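Local coordinates for protein 2-hydroxyisobutyryl-CoA synthetase (PDB 6HDY) that belongs to the AMP-binding enzymes of the ANL superfamily, with a large N-terminal part and a smaller C-terminal domain, at residues V116-S128 against T135-I147. Sequence-based numbering, arbitrary orientation.
Sequences VPNSEIFHVHGTS and TAFGIGRADWRAI
Phe122 N and His123 N both donate to Ile139 O, at 2.8 and 3.1 Å, and this shared acceptor marks a classic beta bulge in the antiparallel hairpin of strands 121-126 and 136-140. Beyond it Ile139 N binds His123 O, while His125 and Phe137 bond reciprocally, each N-H to the other's C=O. Phe137 N reaches His125 O from 51° out of the carbonyl plane, yet its N-H points almost straight at the oxygen. At the loop end one backbone bond, Thr127 N to Thr135 O, is joined by a side-chain one: Thr127 OG1, held at chi1 65° between its own backbone N and carbonyl carbon, accepts from Thr135 N at 2.8 Å. The connecting loop is the Ser/Thr/Gly-rich one of ANL enzymes, which in relatives binds phosphate; here the Thr127 side chain lies about 5 Å from the bound [[(2R,3S,4R,5R)-5-(6-aminopurin-9-yl)-3,4-bis(oxidanyl)oxolan-2-yl]methoxy-oxidanyl-phosphoryl] (3S)-3-oxidanylbutanoate.

The other end meets helix 141-157. Glu120 O accepts from Arg141 N at 3.3 Å; Glu120 OE2 takes a weak bond from Ala142 N and one from a water, which accepts from Asp143 N. Three N-H groups of the first turn thereby find acceptors, and the helix end would be expected to favour the carboxylate charge.

The indole of Trp144, its CG opposite the backbone N (chi1 -161°), receives Phe122 CE2 over one face, 3.5 Å from Trp144 CG, and His123 ND1 over the same face, 3.2 Å from Trp144 CH2. On that side His123 ND1 shares a 2.8 Å hydrogen bond with His125 NE2, either being a possible donor. The chain runs from Ser173 O through His125 and His123 to Glu186 of the second subunit. Ser173 O can only accept and a carboxylate normally does, so both outer nitrogens probably donate; with one more proton in the inner bond, the pair may carry a positive charge balanced by Glu186.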
loop_
_atom_site.group_PDB
_atom_site.type_symbol
_atom_site.label_atom_id
_atom_site.label_comp_id
_atom_site.label_asym_id
_atom_site.label_seq_id
_atom_site.Cartn_x
_atom_site.Cartn_y
_atom_site.Cartn_z
ATOM N N VAL A 116 -25.355 -1.273 4.788
ATOM C CA VAL A 116 -25.341 -2.168 3.635
ATOM C C VAL A 116 -25.256 -3.617 4.100
ATOM O O VAL A 116 -24.727 -3.862 5.194
ATOM C CB VAL A 116 -24.189 -1.814 2.639
ATOM C CG1 VAL A 116 -24.394 -0.448 1.996
ATOM C CG2 VAL A 116 -22.806 -1.949 3.267
ATOM N N PRO A 117 -25.713 -4.607 3.291
ATOM C CA PRO A 117 -25.507 -6.001 3.696
ATOM C C PRO A 117 -24.021 -6.326 3.634
ATOM O O PRO A 117 -23.272 -5.664 2.915
ATOM C CB PRO A 117 -26.278 -6.813 2.644
ATOM C CG PRO A 117 -27.097 -5.815 1.874
ATOM C CD PRO A 117 -26.346 -4.527 1.956
ATOM N N ASN A 118 -23.606 -7.356 4.377
ATOM C CA ASN A 118 -22.237 -7.869 4.427
ATOM C C ASN A 118 -21.658 -8.107 3.028
ATOM O O ASN A 118 -20.510 -7.770 2.778
ATOM C CB ASN A 118 -22.207 -9.172 5.228
ATOM C CG ASN A 118 -21.050 -9.262 6.188
ATOM O OD1 ASN A 118 -20.654 -8.270 6.830
ATOM N ND2 ASN A 118 -20.495 -10.467 6.318
ATOM N N SER A 119 -22.472 -8.650 2.119
ATOM C CA SER A 119 -22.144 -8.954 0.730
ATOM C C SER A 119 -21.789 -7.727 -0.107
ATOM O O SER A 119 -21.234 -7.874 -1.192
ATOM C CB SER A 119 -23.288 -9.734 0.079
ATOM O OG SER A 119 -24.444 -8.931 -0.098
ATOM N N GLU A 120 -22.117 -6.526 0.367
ATOM C CA GLU A 120 -21.821 -5.308 -0.376
ATOM C C GLU A 120 -20.394 -4.772 -0.056
ATOM O O GLU A 120 -19.835 -4.028 -0.877
ATOM C CB GLU A 120 -22.951 -4.272 -0.157
ATOM C CG GLU A 120 -22.656 -2.802 -0.465
ATOM C CD GLU A 120 -22.638 -2.299 -1.900
ATOM O OE1 GLU A 120 -22.906 -3.091 -2.833
ATOM O OE2 GLU A 120 -22.373 -1.088 -2.081
ATOM N N ILE A 121 -19.807 -5.162 1.110
ATOM C CA ILE A 121 -18.486 -4.659 1.549
ATOM C C ILE A 121 -17.384 -5.031 0.547
ATOM O O ILE A 121 -17.216 -6.205 0.171
ATOM C CB ILE A 121 -18.136 -5.034 3.014
ATOM C CG1 ILE A 121 -19.165 -4.399 3.980
ATOM C CG2 ILE A 121 -16.703 -4.573 3.394
ATOM C CD1 ILE A 121 -19.570 -5.317 5.053
ATOM N N PHE A 122 -16.714 -3.986 0.074
ATOM C CA PHE A 122 -15.665 -4.014 -0.934
ATOM C C PHE A 122 -14.255 -3.951 -0.339
ATOM O O PHE A 122 -13.388 -4.700 -0.767
ATOM C CB PHE A 122 -15.884 -2.834 -1.907
ATOM C CG PHE A 122 -14.916 -2.674 -3.055
ATOM C CD1 PHE A 122 -14.870 -3.608 -4.088
ATOM C CD2 PHE A 122 -14.060 -1.588 -3.114
ATOM C CE1 PHE A 122 -13.992 -3.446 -5.164
ATOM C CE2 PHE A 122 -13.175 -1.427 -4.190
ATOM C CZ PHE A 122 -13.184 -2.336 -5.231
ATOM N N HIS A 123 -14.019 -3.018 0.589
ATOM C CA HIS A 123 -12.714 -2.800 1.210
ATOM C C HIS A 123 -12.828 -2.692 2.704
ATOM O O HIS A 123 -13.813 -2.150 3.213
ATOM C CB HIS A 123 -12.113 -1.511 0.693
ATOM C CG HIS A 123 -11.097 -1.659 -0.388
ATOM N ND1 HIS A 123 -9.939 -0.927 -0.372
ATOM C CD2 HIS A 123 -11.136 -2.387 -1.523
ATOM C CE1 HIS A 123 -9.325 -1.198 -1.507
ATOM N NE2 HIS A 123 -10.002 -2.086 -2.219
ATOM N N VAL A 124 -11.820 -3.237 3.403
ATOM C CA VAL A 124 -11.684 -3.195 4.855
ATOM C C VAL A 124 -10.455 -2.364 5.185
ATOM O O VAL A 124 -9.364 -2.661 4.714
ATOM C CB VAL A 124 -11.675 -4.580 5.551
ATOM C CG1 VAL A 124 -11.503 -4.440 7.065
ATOM C CG2 VAL A 124 -12.945 -5.370 5.224
ATOM N N HIS A 125 -10.656 -1.277 5.936
ATOM C CA HIS A 125 -9.602 -0.380 6.402
ATOM C C HIS A 125 -9.895 -0.063 7.844
ATOM O O HIS A 125 -10.723 -0.719 8.449
ATOM C CB HIS A 125 -9.563 0.893 5.548
ATOM C CG HIS A 125 -9.176 0.646 4.128
ATOM N ND1 HIS A 125 -7.848 0.524 3.753
ATOM C CD2 HIS A 125 -9.962 0.498 3.033
ATOM C CE1 HIS A 125 -7.872 0.279 2.455
ATOM N NE2 HIS A 125 -9.120 0.282 1.973
ATOM N N GLY A 126 -9.252 0.929 8.397
ATOM C CA GLY A 126 -9.520 1.281 9.780
ATOM C C GLY A 126 -8.573 2.296 10.371
ATOM O O GLY A 126 -7.809 2.931 9.648
ATOM N N THR A 127 -8.633 2.434 11.698
ATOM C CA THR A 127 -7.780 3.315 12.499
ATOM C C THR A 127 -6.651 2.479 13.186
ATOM O O THR A 127 -6.760 1.248 13.274
ATOM C CB THR A 127 -8.642 4.082 13.522
ATOM O OG1 THR A 127 -9.196 3.151 14.453
ATOM C CG2 THR A 127 -9.754 4.874 12.872
ATOM N N SER A 128 -5.586 3.147 13.682
ATOM C CA SER A 128 -4.454 2.492 14.356
ATOM C C SER A 128 -4.059 3.209 15.646
ATOM O O SER A 128 -3.893 4.427 15.646
ATOM C CB SER A 128 -3.254 2.387 13.416
ATOM O OG SER A 128 -2.814 3.658 12.961
ATOM N N THR A 135 -11.128 1.229 15.118
ATOM C CA THR A 135 -12.410 1.105 14.443
ATOM C C THR A 135 -12.175 0.608 13.043
ATOM O O THR A 135 -11.264 1.073 12.368
ATOM C CB THR A 135 -13.226 2.400 14.487
ATOM O OG1 THR A 135 -12.336 3.497 14.494
ATOM C CG2 THR A 135 -14.109 2.476 15.707
ATOM N N ALA A 136 -12.992 -0.342 12.620
ATOM C CA ALA A 136 -12.919 -0.943 11.301
ATOM C C ALA A 136 -13.827 -0.225 10.302
ATOM O O ALA A 136 -14.992 0.049 10.588
ATOM C CB ALA A 136 -13.305 -2.417 11.392
ATOM N N PHE A 137 -13.299 0.046 9.118
ATOM C CA PHE A 137 -14.105 0.616 8.063
ATOM C C PHE A 137 -14.472 -0.495 7.057
ATOM O O PHE A 137 -13.597 -1.183 6.542
ATOM C CB PHE A 137 -13.433 1.816 7.388
ATOM C CG PHE A 137 -12.959 2.926 8.309
ATOM C CD1 PHE A 137 -13.801 3.458 9.283
ATOM C CD2 PHE A 137 -11.699 3.496 8.148
ATOM C CE1 PHE A 137 -13.374 4.513 10.103
ATOM C CE2 PHE A 137 -11.254 4.508 9.007
ATOM C CZ PHE A 137 -12.099 5.023 9.963
ATOM N N GLY A 138 -15.768 -0.674 6.846
ATOM C CA GLY A 138 -16.350 -1.598 5.889
ATOM C C GLY A 138 -17.016 -0.755 4.826
ATOM O O GLY A 138 -18.150 -0.312 5.001
ATOM N N ILE A 139 -16.292 -0.480 3.747
ATOM C CA ILE A 139 -16.739 0.371 2.652
ATOM C C ILE A 139 -17.302 -0.455 1.479
ATOM O O ILE A 139 -16.622 -1.352 0.979
ATOM C CB ILE A 139 -15.609 1.329 2.251
ATOM C CG1 ILE A 139 -15.001 1.969 3.527
ATOM C CG2 ILE A 139 -16.134 2.393 1.278
ATOM C CD1 ILE A 139 -13.577 2.228 3.479
ATOM N N GLY A 140 -18.544 -0.156 1.086
ATOM C CA GLY A 140 -19.213 -0.856 0.004
ATOM C C GLY A 140 -18.671 -0.427 -1.338
ATOM O O GLY A 140 -18.046 0.626 -1.441
ATOM N N ARG A 141 -18.905 -1.245 -2.369
ATOM C CA ARG A 141 -18.467 -1.011 -3.750
ATOM C C ARG A 141 -18.940 0.332 -4.282
ATOM O O ARG A 141 -18.155 1.076 -4.872
ATOM C CB ARG A 141 -18.987 -2.141 -4.651
ATOM C CG ARG A 141 -17.960 -2.658 -5.651
ATOM C CD ARG A 141 -18.336 -4.002 -6.257
ATOM N NE ARG A 141 -18.814 -4.975 -5.266
ATOM C CZ ARG A 141 -20.078 -5.386 -5.156
ATOM N NH1 ARG A 141 -21.013 -4.909 -5.976
ATOM N NH2 ARG A 141 -20.418 -6.270 -4.227
ATOM N N ALA A 142 -20.216 0.649 -4.062
ATOM C CA ALA A 142 -20.824 1.901 -4.510
ATOM C C ALA A 142 -20.203 3.090 -3.831
ATOM O O ALA A 142 -19.906 4.070 -4.518
ATOM C CB ALA A 142 -22.340 1.856 -4.307
ATOM N N ASP A 143 -19.885 2.991 -2.519
ATOM C CA ASP A 143 -19.193 4.091 -1.800
ATOM C C ASP A 143 -17.771 4.327 -2.293
ATOM O O ASP A 143 -17.371 5.466 -2.412
ATOM C CB ASP A 143 -19.195 3.881 -0.283
ATOM C CG ASP A 143 -20.532 4.160 0.345
ATOM O OD1 ASP A 143 -21.482 4.470 -0.395
ATOM O OD2 ASP A 143 -20.634 4.074 1.565
ATOM N N TRP A 144 -17.030 3.267 -2.603
ATOM C CA TRP A 144 -15.661 3.356 -3.128
ATOM C C TRP A 144 -15.694 4.174 -4.444
ATOM O O TRP A 144 -14.869 5.073 -4.648
ATOM C CB TRP A 144 -15.050 1.925 -3.332
ATOM C CG TRP A 144 -13.553 1.977 -3.425
ATOM C CD1 TRP A 144 -12.817 2.203 -4.551
ATOM C CD2 TRP A 144 -12.630 2.051 -2.320
ATOM N NE1 TRP A 144 -11.482 2.339 -4.227
ATOM C CE2 TRP A 144 -11.337 2.231 -2.865
ATOM C CE3 TRP A 144 -12.770 1.974 -0.921
ATOM C CZ2 TRP A 144 -10.185 2.329 -2.057
ATOM C CZ3 TRP A 144 -11.622 2.030 -0.123
ATOM C CH2 TRP A 144 -10.351 2.209 -0.692
ATOM N N ARG A 145 -16.683 3.871 -5.319
ATOM C CA ARG A 145 -16.923 4.626 -6.564
ATOM C C ARG A 145 -17.317 6.080 -6.257
ATOM O O ARG A 145 -16.771 6.987 -6.878
ATOM C CB ARG A 145 -17.952 3.936 -7.494
ATOM C CG ARG A 145 -17.528 2.552 -8.061
ATOM C CD ARG A 145 -16.032 2.373 -8.360
ATOM N NE ARG A 145 -15.461 3.383 -9.264
ATOM C CZ ARG A 145 -14.165 3.684 -9.324
ATOM N NH1 ARG A 145 -13.302 3.070 -8.535
ATOM N NH2 ARG A 145 -13.724 4.595 -10.184
ATOM N N ALA A 146 -18.196 6.304 -5.258
ATOM C CA ALA A 146 -18.591 7.665 -4.843
ATOM C C ALA A 146 -17.350 8.469 -4.356
ATOM O O ALA A 146 -17.201 9.640 -4.700
ATOM C CB ALA A 146 -19.656 7.607 -3.749
ATOM N N ILE A 147 -16.441 7.811 -3.624
ATOM C CA ILE A 147 -15.193 8.412 -3.118
ATOM C C ILE A 147 -14.221 8.741 -4.281
ATOM O O ILE A 147 -13.654 9.833 -4.308
ATOM C CB ILE A 147 -14.520 7.476 -2.049
ATOM C CG1 ILE A 147 -15.411 7.336 -0.794
ATOM C CG2 ILE A 147 -13.087 7.983 -1.692
ATOM C CD1 ILE A 147 -15.071 6.155 0.182
HETATM O O HOH W 1 -21.414 1.359 -0.898
HETATM O O HOH W 2 -17.070 -6.658 -3.183
#